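Local coordinates for cytochrome P450 268A2 Cyp268A2 (Mycobacterium marinum, PDB 6BLD), which belongs to the cytochrome P450 superfamily of haem proteins and holds its protoporphyrin IX, with bound iron, inside a mostly helical fold, at residues A[138-143]-A[162-167]; A[156-161]-A[267-272]; A[301-306]-A[344-349]. All blocks are in the same frame, centred on the assembly; numbering follows the deposited sequence.

Interaction 1. Residues A[138-143]-A[162-167]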
ATOM      1  N   LYS A 138       8.066 -14.518  15.705  1.00 33.26           N
ATOM      2  CA  LYS A 138       8.649 -15.804  16.070  1.00 34.22           C
ATOM      3  C   LYS A 138       7.604 -16.914  16.066  1.00 33.06           C
ATOM      4  O   LYS A 138       7.855 -18.009  15.550  1.00 32.95           O
ATOM      5  CB  LYS A 138       9.299 -15.694  17.446  1.00 36.40           C
ATOM      6  CG  LYS A 138      10.563 -16.491  17.615  1.00 39.29           C
ATOM      7  CD  LYS A 138      11.329 -16.022  18.832  1.00 43.01           C
ATOM      8  CE  LYS A 138      12.747 -15.710  18.413  1.00 45.15           C
ATOM      9  NZ  LYS A 138      13.371 -16.969  17.877  1.00 48.90           N
ATOM     10  N   GLY A 139       6.435 -16.658  16.656  1.00 32.64           N
ATOM     11  CA  GLY A 139       5.394 -17.669  16.683  1.00 33.13           C
ATOM     12  C   GLY A 139       4.807 -17.960  15.316  1.00 32.63           C
ATOM     13  O   GLY A 139       4.403 -19.093  15.043  1.00 33.39           O
ATOM     14  N   ILE A 140       4.747 -16.950  14.445  1.00 31.06           N
ATOM     15  CA  ILE A 140       4.206 -17.159  13.105  1.00 29.52           C
ATOM     16  C   ILE A 140       5.130 -18.059  12.293  1.00 29.61           C
ATOM     17  O   ILE A 140       4.682 -19.013  11.645  1.00 29.31           O
ATOM     18  CB  ILE A 140       3.966 -15.808  12.407  1.00 27.17           C
ATOM     19  CG1 ILE A 140       2.677 -15.169  12.926  1.00 26.47           C
ATOM     20  CG2 ILE A 140       3.895 -15.984  10.898  1.00 26.00           C
ATOM     21  CD1 ILE A 140       2.644 -13.665  12.801  1.00 25.23           C
ATOM     22  N   VAL A 141       6.434 -17.772  12.318  1.00 30.43           N
ATOM     23  CA  VAL A 141       7.387 -18.617  11.605  1.00 32.31           C
ATOM     24  C   VAL A 141       7.448 -20.004  12.232  1.00 35.49           C
ATOM     25  O   VAL A 141       7.654 -21.003  11.530  1.00 35.67           O
ATOM     26  CB  VAL A 141       8.773 -17.946  11.568  1.00 31.75           C
ATOM     27  CG1 VAL A 141       9.774 -18.818  10.826  1.00 31.88           C
ATOM     28  CG2 VAL A 141       8.678 -16.576  10.915  1.00 30.49           C
ATOM     29  N   ASP A 142       7.260 -20.094  13.551  1.00 38.30           N
ATOM     30  CA  ASP A 142       7.210 -21.396  14.207  1.00 41.77           C
ATOM     31  C   ASP A 142       6.013 -22.204  13.722  1.00 44.67           C
ATOM     32  O   ASP A 142       6.139 -23.388  13.390  1.00 45.60           O
ATOM     33  CB  ASP A 142       7.162 -21.216  15.725  1.00 41.53           C
ATOM     34  CG  ASP A 142       7.139 -22.538  16.468  1.00 42.17           C
ATOM     35  OD1 ASP A 142       8.022 -23.381  16.212  1.00 42.46           O
ATOM     36  OD2 ASP A 142       6.237 -22.734  17.310  1.00 42.32           O
ATOM     37  N   GLU A 143       4.835 -21.575  13.673  1.00 46.08           N
ATOM     38  CA  GLU A 143       3.653 -22.259  13.159  1.00 47.40           C
ATOM     39  C   GLU A 143       3.799 -22.593  11.680  1.00 46.84           C
ATOM     40  O   GLU A 143       3.275 -23.615  11.224  1.00 47.54           O
ATOM     41  CB  GLU A 143       2.406 -21.406  13.390  1.00 48.15           C
ATOM     42  CG  GLU A 143       2.004 -21.274  14.850  1.00 49.72           C
ATOM     43  CD  GLU A 143       1.218 -20.005  15.122  1.00 50.06           C
ATOM     44  OE1 GLU A 143       1.428 -19.393  16.191  1.00 50.80           O
ATOM     45  OE2 GLU A 143       0.391 -19.620  14.269  1.00 49.73           O
ATOM     46  N   PRO A 162       1.029  -8.782   9.688  1.00 21.19           N
ATOM     47  CA  PRO A 162       0.319  -7.493   9.601  1.00 20.71           C
ATOM     48  C   PRO A 162      -0.970  -7.444  10.405  1.00 21.06           C
ATOM     49  O   PRO A 162      -1.218  -6.447  11.092  1.00 21.59           O
ATOM     50  CB  PRO A 162       0.061  -7.341   8.096  1.00 19.99           C
ATOM     51  CG  PRO A 162       1.161  -8.092   7.462  1.00 19.96           C
ATOM     52  CD  PRO A 162       1.374  -9.286   8.345  1.00 20.77           C
ATOM     53  N   ILE A 163      -1.799  -8.489  10.350  1.00 21.09           N
ATOM     54  CA  ILE A 163      -3.083  -8.432  11.042  1.00 21.25           C
ATOM     55  C   ILE A 163      -2.886  -8.531  12.551  1.00 22.74           C
ATOM     56  O   ILE A 163      -3.602  -7.885  13.326  1.00 22.46           O
ATOM     57  CB  ILE A 163      -4.041  -9.518  10.513  1.00 21.13           C
ATOM     58  CG1 ILE A 163      -5.425  -9.362  11.149  1.00 21.12           C
ATOM     59  CG2 ILE A 163      -3.494 -10.914  10.763  1.00 21.84           C
ATOM     60  CD1 ILE A 163      -6.105  -8.044  10.831  1.00 20.56           C
ATOM     61  N   ARG A 164      -1.907  -9.323  12.994  1.00 24.25           N
ATOM     62  CA  ARG A 164      -1.622  -9.403  14.423  1.00 26.30           C
ATOM     63  C   ARG A 164      -1.102  -8.074  14.952  1.00 27.21           C
ATOM     64  O   ARG A 164      -1.533  -7.611  16.014  1.00 27.75           O
ATOM     65  CB  ARG A 164      -0.618 -10.522  14.697  1.00 26.98           C
ATOM     66  CG  ARG A 164      -1.205 -11.916  14.582  1.00 27.75           C
ATOM     67  CD  ARG A 164      -0.411 -12.908  15.408  1.00 29.39           C
ATOM     68  NE  ARG A 164      -0.621 -14.282  14.962  1.00 30.59           N
ATOM     69  CZ  ARG A 164      -0.063 -15.343  15.536  1.00 31.98           C
ATOM     70  NH1 ARG A 164       0.742 -15.186  16.577  1.00 32.56           N
ATOM     71  NH2 ARG A 164      -0.307 -16.559  15.066  1.00 32.65           N
ATOM     72  N   THR A 165      -0.180  -7.444  14.219  1.00 27.73           N
ATOM     73  CA  THR A 165       0.329  -6.140  14.626  1.00 29.28           C
ATOM     74  C   THR A 165      -0.765  -5.081  14.576  1.00 30.80           C
ATOM     75  O   THR A 165      -0.872  -4.246  15.482  1.00 31.03           O
ATOM     76  CB  THR A 165       1.503  -5.734  13.735  1.00 28.36           C
ATOM     77  OG1 THR A 165       2.440  -6.814  13.652  1.00 28.58           O
ATOM     78  CG2 THR A 165       2.195  -4.504  14.295  1.00 28.35           C
ATOM     79  N   LEU A 166      -1.588  -5.102  13.525  1.00 31.37           N
ATOM     80  CA  LEU A 166      -2.683  -4.145  13.411  1.00 31.94           C
ATOM     81  C   LEU A 166      -3.694  -4.333  14.534  1.00 32.58           C
ATOM     82  O   LEU A 166      -4.044  -3.378  15.239  1.00 32.74           O
ATOM     83  CB  LEU A 166      -3.357  -4.289  12.045  1.00 32.15           C
ATOM     84  CG  LEU A 166      -4.490  -3.332  11.656  1.00 31.95           C
ATOM     85  CD1 LEU A 166      -5.738  -3.569  12.498  1.00 32.60           C
ATOM     86  CD2 LEU A 166      -4.034  -1.885  11.760  1.00 31.80           C
ATOM     87  N   SER A 167      -4.173  -5.566  14.720  1.00 33.18           N
ATOM     88  CA  SER A 167      -5.221  -5.812  15.705  1.00 35.48           C
ATOM     89  C   SER A 167      -4.735  -5.566  17.128  1.00 37.53           C
ATOM     90  O   SER A 167      -5.530  -5.177  17.992  1.00 38.34           O
ATOM     91  CB  SER A 167      -5.748  -7.240  15.566  1.00 37.08           C
ATOM     92  OG  SER A 167      -5.992  -7.563  14.209  1.00 37.34           O
TER
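I140 and R164 make the apolar half of this contact, and they illustrate how an arginine can serve two chemistries at once. I140 CG1 sits 3.8 Å above the guanidinium plane and over its centre, with R164 CZ as its nearest atom. I140 CD1 continues the sec-butyl chain along the arginine, lying 4.0 Å from R164 NE, and the two chains run alongside each other in opposite senses. R164 can reach this far because its chain runs extended from CG to NE, after leaving the backbone with CG anti to the carbonyl carbon (chi1 -74°).

The polar half is a salt bridge at the edge of the same group. R164 NH2 lies 3.2 Å from E143 OE2 and 3.5 Å from E143 OE1, and the carboxylate and guanidinium planes are 29° apart. The hydrogen bond within this pair, NH2 to OE2, is weak, with an N-H...O angle of only 122°. A long, weak ion pair joins R164 NE to E160 OE1.

Helices 123-147 and 160-170, helices D and E in P450 nomenclature, are thereby joined at a partly buried seam. With a hydrocarbon over one face and a carboxylate at its edge, the guanidinium is steered by both, while the bent hydrogen bond suggests that the attraction is probably more electrostatic than directional.

Interaction 2. Residues A[156-161]-A[267-272]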
ATOM      1  N   HIS A 156      -0.020 -18.563   5.405  1.00 32.15           N
ATOM      2  CA  HIS A 156       0.593 -19.069   6.624  1.00 33.69           C
ATOM      3  C   HIS A 156       1.666 -18.150   7.194  1.00 32.52           C
ATOM      4  O   HIS A 156       2.267 -18.489   8.218  1.00 33.60           O
ATOM      5  CB  HIS A 156       1.189 -20.459   6.372  1.00 36.51           C
ATOM      6  CG  HIS A 156       0.164 -21.544   6.274  1.00 39.24           C
ATOM      7  ND1 HIS A 156      -0.821 -21.552   5.310  1.00 39.53           N
ATOM      8  CD2 HIS A 156      -0.034 -22.655   7.023  1.00 40.87           C
ATOM      9  CE1 HIS A 156      -1.580 -22.621   5.468  1.00 40.55           C
ATOM     10  NE2 HIS A 156      -1.124 -23.307   6.500  1.00 41.26           N
ATOM     11  N   CYS A 157       1.922 -17.000   6.571  1.00 30.43           N
ATOM     12  CA  CYS A 157       2.975 -16.120   7.064  1.00 29.52           C
ATOM     13  C   CYS A 157       2.770 -14.667   6.651  1.00 27.73           C
ATOM     14  O   CYS A 157       2.696 -13.781   7.509  1.00 27.73           O
ATOM     15  CB  CYS A 157       4.341 -16.607   6.577  1.00 30.06           C
ATOM     16  SG  CYS A 157       5.734 -15.632   7.190  1.00 30.01           S
ATOM     17  N   ALA A 158       2.680 -14.416   5.342  1.00 26.24           N
ATOM     18  CA  ALA A 158       2.686 -13.041   4.845  1.00 24.54           C
ATOM     19  C   ALA A 158       1.515 -12.234   5.393  1.00 23.69           C
ATOM     20  O   ALA A 158       1.659 -11.042   5.689  1.00 23.40           O
ATOM     21  CB  ALA A 158       2.669 -13.037   3.318  1.00 23.88           C
ATOM     22  N   LYS A 159       0.349 -12.860   5.536  1.00 23.48           N
ATOM     23  CA  LYS A 159      -0.830 -12.156   6.021  1.00 23.09           C
ATOM     24  C   LYS A 159      -0.948 -12.151   7.540  1.00 23.07           C
ATOM     25  O   LYS A 159      -1.763 -11.394   8.077  1.00 22.17           O
ATOM     26  CB  LYS A 159      -2.098 -12.776   5.418  1.00 23.47           C
ATOM     27  CG  LYS A 159      -2.456 -14.132   6.005  1.00 25.09           C
ATOM     28  CD  LYS A 159      -3.954 -14.390   5.954  1.00 25.91           C
ATOM     29  CE  LYS A 159      -4.332 -15.564   6.843  1.00 27.26           C
ATOM     30  NZ  LYS A 159      -5.745 -15.992   6.647  1.00 28.01           N
ATOM     31  N   GLU A 160      -0.146 -12.954   8.243  1.00 23.89           N
ATOM     32  CA  GLU A 160      -0.361 -13.153   9.673  1.00 25.01           C
ATOM     33  C   GLU A 160       0.222 -12.014  10.505  1.00 23.66           C
ATOM     34  O   GLU A 160      -0.442 -11.498  11.410  1.00 23.20           O
ATOM     35  CB  GLU A 160       0.233 -14.493  10.111  1.00 27.62           C
ATOM     36  CG  GLU A 160      -0.752 -15.647  10.050  1.00 30.04           C
ATOM     37  CD  GLU A 160      -2.122 -15.275  10.591  1.00 31.57           C
ATOM     38  OE1 GLU A 160      -2.211 -14.836  11.758  1.00 32.40           O
ATOM     39  OE2 GLU A 160      -3.112 -15.420   9.844  1.00 31.88           O
ATOM     40  N   LEU A 161       1.463 -11.616  10.227  1.00 23.22           N
ATOM     41  CA  LEU A 161       2.103 -10.580  11.032  1.00 23.35           C
ATOM     42  C   LEU A 161       1.416  -9.221  10.895  1.00 22.28           C
ATOM     43  O   LEU A 161       1.239  -8.533  11.909  1.00 22.36           O
ATOM     44  CB  LEU A 161       3.590 -10.456  10.682  1.00 24.01           C
ATOM     45  CG  LEU A 161       4.359  -9.500  11.600  1.00 24.40           C
ATOM     46  CD1 LEU A 161       4.228  -9.939  13.051  1.00 25.80           C
ATOM     47  CD2 LEU A 161       5.818  -9.396  11.197  1.00 24.38           C
ATOM     48  N   GLN A 267       2.025  -7.857   1.146  1.00 16.44           N
ATOM     49  CA  GLN A 267       2.603  -8.059  -0.179  1.00 16.63           C
ATOM     50  C   GLN A 267       4.118  -7.897  -0.154  1.00 16.37           C
ATOM     51  O   GLN A 267       4.834  -8.625  -0.850  1.00 16.93           O
ATOM     52  CB  GLN A 267       1.977  -7.097  -1.190  1.00 17.11           C
ATOM     53  CG  GLN A 267       0.458  -7.188  -1.310  1.00 18.33           C
ATOM     54  CD  GLN A 267      -0.062  -8.616  -1.361  1.00 19.86           C
ATOM     55  OE1 GLN A 267       0.535  -9.489  -1.990  1.00 20.63           O
ATOM     56  NE2 GLN A 267      -1.191  -8.852  -0.704  1.00 20.36           N
ATOM     57  N   THR A 268       4.624  -6.951   0.642  1.00 15.96           N
ATOM     58  CA  THR A 268       6.069  -6.759   0.732  1.00 16.54           C
ATOM     59  C   THR A 268       6.762  -7.993   1.298  1.00 17.08           C
ATOM     60  O   THR A 268       7.883  -8.317   0.891  1.00 17.51           O
ATOM     61  CB  THR A 268       6.387  -5.527   1.583  1.00 16.83           C
ATOM     62  OG1 THR A 268       5.674  -4.393   1.070  1.00 16.96           O
ATOM     63  CG2 THR A 268       7.879  -5.225   1.558  1.00 17.09           C
ATOM     64  N   ILE A 269       6.109  -8.702   2.221  1.00 17.52           N
ATOM     65  CA  ILE A 269       6.694  -9.924   2.765  1.00 18.37           C
ATOM     66  C   ILE A 269       6.748 -11.011   1.697  1.00 18.67           C
ATOM     67  O   ILE A 269       7.760 -11.710   1.554  1.00 19.41           O
ATOM     68  CB  ILE A 269       5.910 -10.383   4.009  1.00 18.53           C
ATOM     69  CG1 ILE A 269       6.108  -9.391   5.159  1.00 18.36           C
ATOM     70  CG2 ILE A 269       6.344 -11.780   4.431  1.00 17.75           C
ATOM     71  CD1 ILE A 269       5.077  -9.516   6.265  1.00 17.06           C
ATOM     72  N   SER A 270       5.671 -11.164   0.922  1.00 17.93           N
ATOM     73  CA  SER A 270       5.659 -12.160  -0.146  1.00 18.71           C
ATOM     74  C   SER A 270       6.672 -11.815  -1.232  1.00 18.55           C
ATOM     75  O   SER A 270       7.436 -12.680  -1.679  1.00 18.78           O
ATOM     76  CB  SER A 270       4.256 -12.278  -0.740  1.00 18.82           C
ATOM     77  OG  SER A 270       3.341 -12.778   0.217  1.00 19.48           O
ATOM     78  N   HIS A 271       6.684 -10.556  -1.678  1.00 18.27           N
ATOM     79  CA  HIS A 271       7.673 -10.137  -2.667  1.00 18.84           C
ATOM     80  C   HIS A 271       9.090 -10.269  -2.125  1.00 18.93           C
ATOM     81  O   HIS A 271      10.022 -10.550  -2.887  1.00 19.17           O
ATOM     82  CB  HIS A 271       7.408  -8.695  -3.107  1.00 18.82           C
ATOM     83  CG  HIS A 271       6.168  -8.527  -3.930  1.00 19.44           C
ATOM     84  ND1 HIS A 271       5.954  -9.214  -5.105  1.00 19.99           N
ATOM     85  CD2 HIS A 271       5.080  -7.740  -3.751  1.00 19.27           C
ATOM     86  CE1 HIS A 271       4.785  -8.864  -5.611  1.00 19.84           C
ATOM     87  NE2 HIS A 271       4.234  -7.970  -4.809  1.00 19.31           N
ATOM     88  N   GLY A 272       9.270 -10.078  -0.816  1.00 19.29           N
ATOM     89  CA  GLY A 272      10.605 -10.145  -0.245  1.00 20.03           C
ATOM     90  C   GLY A 272      11.176 -11.550  -0.239  1.00 21.23           C
ATOM     91  O   GLY A 272      12.355 -11.751  -0.544  1.00 18.66           O
TER
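No ring or flat side chain takes part where A158 meets I269 and S270; the flat group involved is the backbone carbonyl of A158, whose O lies 3.8 Å from I269 CD1. A methyl group cannot satisfy an oxygen, and this buried carbonyl O has no hydrogen-bonding partner in the model. The one ring of 267-272, that of H271, stacks on H410 instead.

Small residues permit close backbones, and here the CA atoms of A158 and I269 come within 5.5 Å. The A158 methyl enters between two side chains of the facing helix: its CB is 4.0 Å from I269 CG2 and 3.2 Å from S270 OG. The latter is a tight van der Waals approach, the hydroxyl being weakly hydrogen-bonded to R266 O of its own helix. With CG1 opposite the carbonyl carbon (chi1 -68°), I269 leaves CG2 opposite its backbone N, and that branch reaches A158 CA and CB while CG1 leads CD1 to the carbonyl oxygen.

A158 lies in a wider, pi-type turn at 156-158. Beside the pair, C157 and L161 pack on I385 and I269 on L382, both of helix 375-392. This junction, where helix 153-158, just before helix E (160-170), approaches helix I (247-278) with helix L (375-392) alongside, belongs to the four-helix D-E-I-L core typical of the cytochrome P450 fold.

Interaction 3. Residues A[301-306]-A[344-349]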
ATOM      1  N   LEU A 301      13.886  -3.980  -0.072  1.00 17.29           N
ATOM      2  CA  LEU A 301      12.755  -4.894  -0.208  1.00 16.97           C
ATOM      3  C   LEU A 301      11.460  -4.129  -0.447  1.00 15.75           C
ATOM      4  O   LEU A 301      10.580  -4.596  -1.177  1.00 15.49           O
ATOM      5  CB  LEU A 301      12.636  -5.770   1.038  1.00 16.75           C
ATOM      6  CG  LEU A 301      13.681  -6.877   1.184  1.00 18.41           C
ATOM      7  CD1 LEU A 301      13.469  -7.644   2.476  1.00 17.86           C
ATOM      8  CD2 LEU A 301      13.641  -7.815  -0.012  1.00 18.33           C
ATOM      9  N   VAL A 302      11.323  -2.957   0.173  1.00 15.52           N
ATOM     10  CA  VAL A 302      10.172  -2.098  -0.086  1.00 17.34           C
ATOM     11  C   VAL A 302      10.238  -1.531  -1.496  1.00 17.46           C
ATOM     12  O   VAL A 302       9.235  -1.499  -2.216  1.00 16.88           O
ATOM     13  CB  VAL A 302      10.093  -0.981   0.970  1.00 17.06           C
ATOM     14  CG1 VAL A 302       9.112   0.094   0.536  1.00 14.41           C
ATOM     15  CG2 VAL A 302       9.711  -1.541   2.320  1.00 15.08           C
ATOM     16  N   ARG A 303      11.421  -1.070  -1.903  1.00 18.11           N
ATOM     17  CA  ARG A 303      11.614  -0.622  -3.277  1.00 17.76           C
ATOM     18  C   ARG A 303      11.307  -1.735  -4.271  1.00 17.14           C
ATOM     19  O   ARG A 303      10.660  -1.504  -5.303  1.00 14.93           O
ATOM     20  CB  ARG A 303      13.054  -0.127  -3.474  1.00 18.18           C
ATOM     21  CG  ARG A 303      13.371   0.295  -4.904  1.00 18.57           C
ATOM     22  CD  ARG A 303      14.880   0.370  -5.176  1.00 18.81           C
ATOM     23  NE  ARG A 303      15.423  -0.899  -5.662  1.00 18.86           N
ATOM     24  CZ  ARG A 303      15.155  -1.443  -6.847  1.00 18.26           C
ATOM     25  NH1 ARG A 303      14.356  -0.827  -7.712  1.00 17.43           N
ATOM     26  NH2 ARG A 303      15.702  -2.606  -7.177  1.00 18.14           N
ATOM     27  N   TRP A 304      11.781  -2.946  -3.977  1.00 16.86           N
ATOM     28  CA  TRP A 304      11.559  -4.079  -4.866  1.00 17.29           C
ATOM     29  C   TRP A 304      10.081  -4.437  -4.951  1.00 16.76           C
ATOM     30  O   TRP A 304       9.575  -4.750  -6.035  1.00 16.81           O
ATOM     31  CB  TRP A 304      12.374  -5.282  -4.392  1.00 17.91           C
ATOM     32  CG  TRP A 304      12.421  -6.409  -5.378  1.00 18.76           C
ATOM     33  CD1 TRP A 304      11.634  -7.524  -5.388  1.00 19.38           C
ATOM     34  CD2 TRP A 304      13.306  -6.533  -6.499  1.00 19.59           C
ATOM     35  NE1 TRP A 304      11.973  -8.334  -6.445  1.00 20.46           N
ATOM     36  CE2 TRP A 304      12.996  -7.749  -7.142  1.00 20.41           C
ATOM     37  CE3 TRP A 304      14.329  -5.736  -7.020  1.00 19.90           C
ATOM     38  CZ2 TRP A 304      13.673  -8.184  -8.279  1.00 21.04           C
ATOM     39  CZ3 TRP A 304      14.999  -6.171  -8.150  1.00 21.05           C
ATOM     40  CH2 TRP A 304      14.668  -7.384  -8.766  1.00 21.52           C
ATOM     41  N   ALA A 305       9.369  -4.390  -3.824  1.00 16.11           N
ATOM     42  CA  ALA A 305       7.958  -4.761  -3.833  1.00 16.16           C
ATOM     43  C   ALA A 305       7.104  -3.663  -4.452  1.00 16.55           C
ATOM     44  O   ALA A 305       6.304  -3.925  -5.360  1.00 17.48           O
ATOM     45  CB  ALA A 305       7.489  -5.074  -2.412  1.00 15.91           C
ATOM     46  N   THR A 306       7.278  -2.421  -3.985  1.00 15.95           N
ATOM     47  CA  THR A 306       6.398  -1.302  -4.307  1.00 15.70           C
ATOM     48  C   THR A 306       4.947  -1.775  -4.267  1.00 15.60           C
ATOM     49  O   THR A 306       4.274  -1.811  -5.306  1.00 15.53           O
ATOM     50  CB  THR A 306       6.756  -0.701  -5.670  1.00 16.33           C
ATOM     51  OG1 THR A 306       8.172  -0.498  -5.742  1.00 17.54           O
ATOM     52  CG2 THR A 306       6.063   0.640  -5.869  1.00 15.66           C
ATOM     53  N   ASP A 344      17.220   7.344 -13.844  1.00 38.46           N
ATOM     54  CA  ASP A 344      17.667   8.676 -13.453  1.00 38.32           C
ATOM     55  C   ASP A 344      17.871   8.816 -11.951  1.00 36.71           C
ATOM     56  O   ASP A 344      18.326   9.876 -11.507  1.00 37.48           O
ATOM     57  CB  ASP A 344      16.657   9.723 -13.925  1.00 39.46           C
ATOM     58  CG  ASP A 344      17.148  10.516 -15.117  1.00 40.93           C
ATOM     59  OD1 ASP A 344      18.097  10.059 -15.788  1.00 41.83           O
ATOM     60  OD2 ASP A 344      16.579  11.596 -15.385  1.00 41.17           O
ATOM     61  N   ALA A 345      17.546   7.793 -11.162  1.00 35.17           N
ATOM     62  CA  ALA A 345      17.597   7.917  -9.710  1.00 34.52           C
ATOM     63  C   ALA A 345      18.328   6.750  -9.058  1.00 32.57           C
ATOM     64  O   ALA A 345      18.867   6.891  -7.956  1.00 32.50           O
ATOM     65  CB  ALA A 345      16.181   8.028  -9.140  1.00 34.82           C
ATOM     66  N   PHE A 346      18.349   5.597  -9.722  1.00 30.59           N
ATOM     67  CA  PHE A 346      18.939   4.390  -9.163  1.00 28.60           C
ATOM     68  C   PHE A 346      19.966   3.814 -10.125  1.00 29.57           C
ATOM     69  O   PHE A 346      19.859   3.967 -11.343  1.00 28.44           O
ATOM     70  CB  PHE A 346      17.872   3.327  -8.861  1.00 25.60           C
ATOM     71  CG  PHE A 346      16.792   3.797  -7.934  1.00 23.29           C
ATOM     72  CD1 PHE A 346      16.945   3.696  -6.562  1.00 22.49           C
ATOM     73  CD2 PHE A 346      15.620   4.341  -8.434  1.00 22.20           C
ATOM     74  CE1 PHE A 346      15.952   4.130  -5.706  1.00 22.02           C
ATOM     75  CE2 PHE A 346      14.623   4.776  -7.585  1.00 21.62           C
ATOM     76  CZ  PHE A 346      14.789   4.670  -6.218  1.00 21.64           C
ATOM     77  N   CYS A 347      20.964   3.144  -9.556  1.00 31.35           N
ATOM     78  CA  CYS A 347      21.965   2.412 -10.322  1.00 33.11           C
ATOM     79  C   CYS A 347      21.533   0.952 -10.382  1.00 32.58           C
ATOM     80  O   CYS A 347      21.540   0.255  -9.361  1.00 32.53           O
ATOM     81  CB  CYS A 347      23.348   2.557  -9.694  1.00 35.21           C
ATOM     82  SG  CYS A 347      24.637   1.619 -10.536  1.00 37.83           S
ATOM     83  N   HIS A 348      21.156   0.497 -11.577  1.00 30.59           N
ATOM     84  CA  HIS A 348      20.650  -0.851 -11.816  1.00 29.14           C
ATOM     85  C   HIS A 348      19.468  -1.162 -10.901  1.00 27.34           C
ATOM     86  O   HIS A 348      19.575  -2.028 -10.023  1.00 27.20           O
ATOM     87  CB  HIS A 348      21.758  -1.888 -11.620  1.00 30.04           C
ATOM     88  CG  HIS A 348      22.850  -1.801 -12.640  1.00 31.75           C
ATOM     89  ND1 HIS A 348      22.737  -2.349 -13.900  1.00 32.46           N
ATOM     90  CD2 HIS A 348      24.076  -1.230 -12.587  1.00 32.77           C
ATOM     91  CE1 HIS A 348      23.847  -2.119 -14.579  1.00 33.53           C
ATOM     92  NE2 HIS A 348      24.676  -1.442 -13.805  1.00 33.69           N
ATOM     93  N   PRO A 349      18.327  -0.488 -11.076  1.00 25.65           N
ATOM     94  CA  PRO A 349      17.168  -0.787 -10.220  1.00 24.15           C
ATOM     95  C   PRO A 349      16.546  -2.142 -10.500  1.00 23.57           C
ATOM     96  O   PRO A 349      15.770  -2.632  -9.670  1.00 22.67           O
ATOM     97  CB  PRO A 349      16.192   0.352 -10.542  1.00 23.64           C
ATOM     98  CG  PRO A 349      16.531   0.737 -11.941  1.00 24.29           C
ATOM     99  CD  PRO A 349      18.018   0.540 -12.088  1.00 25.34           C
TER
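R303 reaches from the end of helix 290-305 to the carbonyl oxygen of P349, which both NH1 and NH2 of its guanidinium approach. The NH2 bond to P349 O is modelled at 2.5 Å, so short that its exact length is doubtful. NH1 makes a weaker, bent bond to the same P349 O, at 3.0 Å and 121°. P349 O lies at the guanidinium edge, near its plane, while R303 CD packs against F346 CE1 at 3.9 Å. The charge itself stands too far from the F346 ring for more than a weak attraction.

A bend at chi3 (90°) turns the guanidinium out of the line of the chain. R303 NE forms a salt bridge with E300, and the pair is the ExxR motif of the P450 K helix; R356, whose guanidinium lies near that of R303, is probably the arginine of the meander's PxRF-like signature that completes the E-R-R triad. N340 O receives a further weak bond from NH1, and W341 adds a cation-pi contact.

Further out, beyond the last helical residue, A305, T306 takes a positive phi and leaves the helical path. T306 OG1 donates to R303 O across 2.7 Å and also pairs with N340 ND2, while V302, one residue before R303, touches the haem.

Interactions 1 and 2 share helix 160-170 and touch directly: I140 CD1 is 3.5 Å from L161 N. Interaction 2 meets interaction 3 through its other segment, 267-272, with H271 CB 3.7 Å from A305 CB, whereas interactions 1 and 3 stay about 12 Å apart at their nearest atoms. The chemistry follows the setting. Partly buried interaction 1 lets an exposed glutamate pair with an arginine, and buried interaction 2 relies on small and aliphatic groups and one serine hydroxyl weakly bonded within its own helix, with no hydrogen bond between its segments. Interaction 3, buried as well, spends an arginine on a backbone carbonyl, joining a helix to an irregular loop rather than helix to helix.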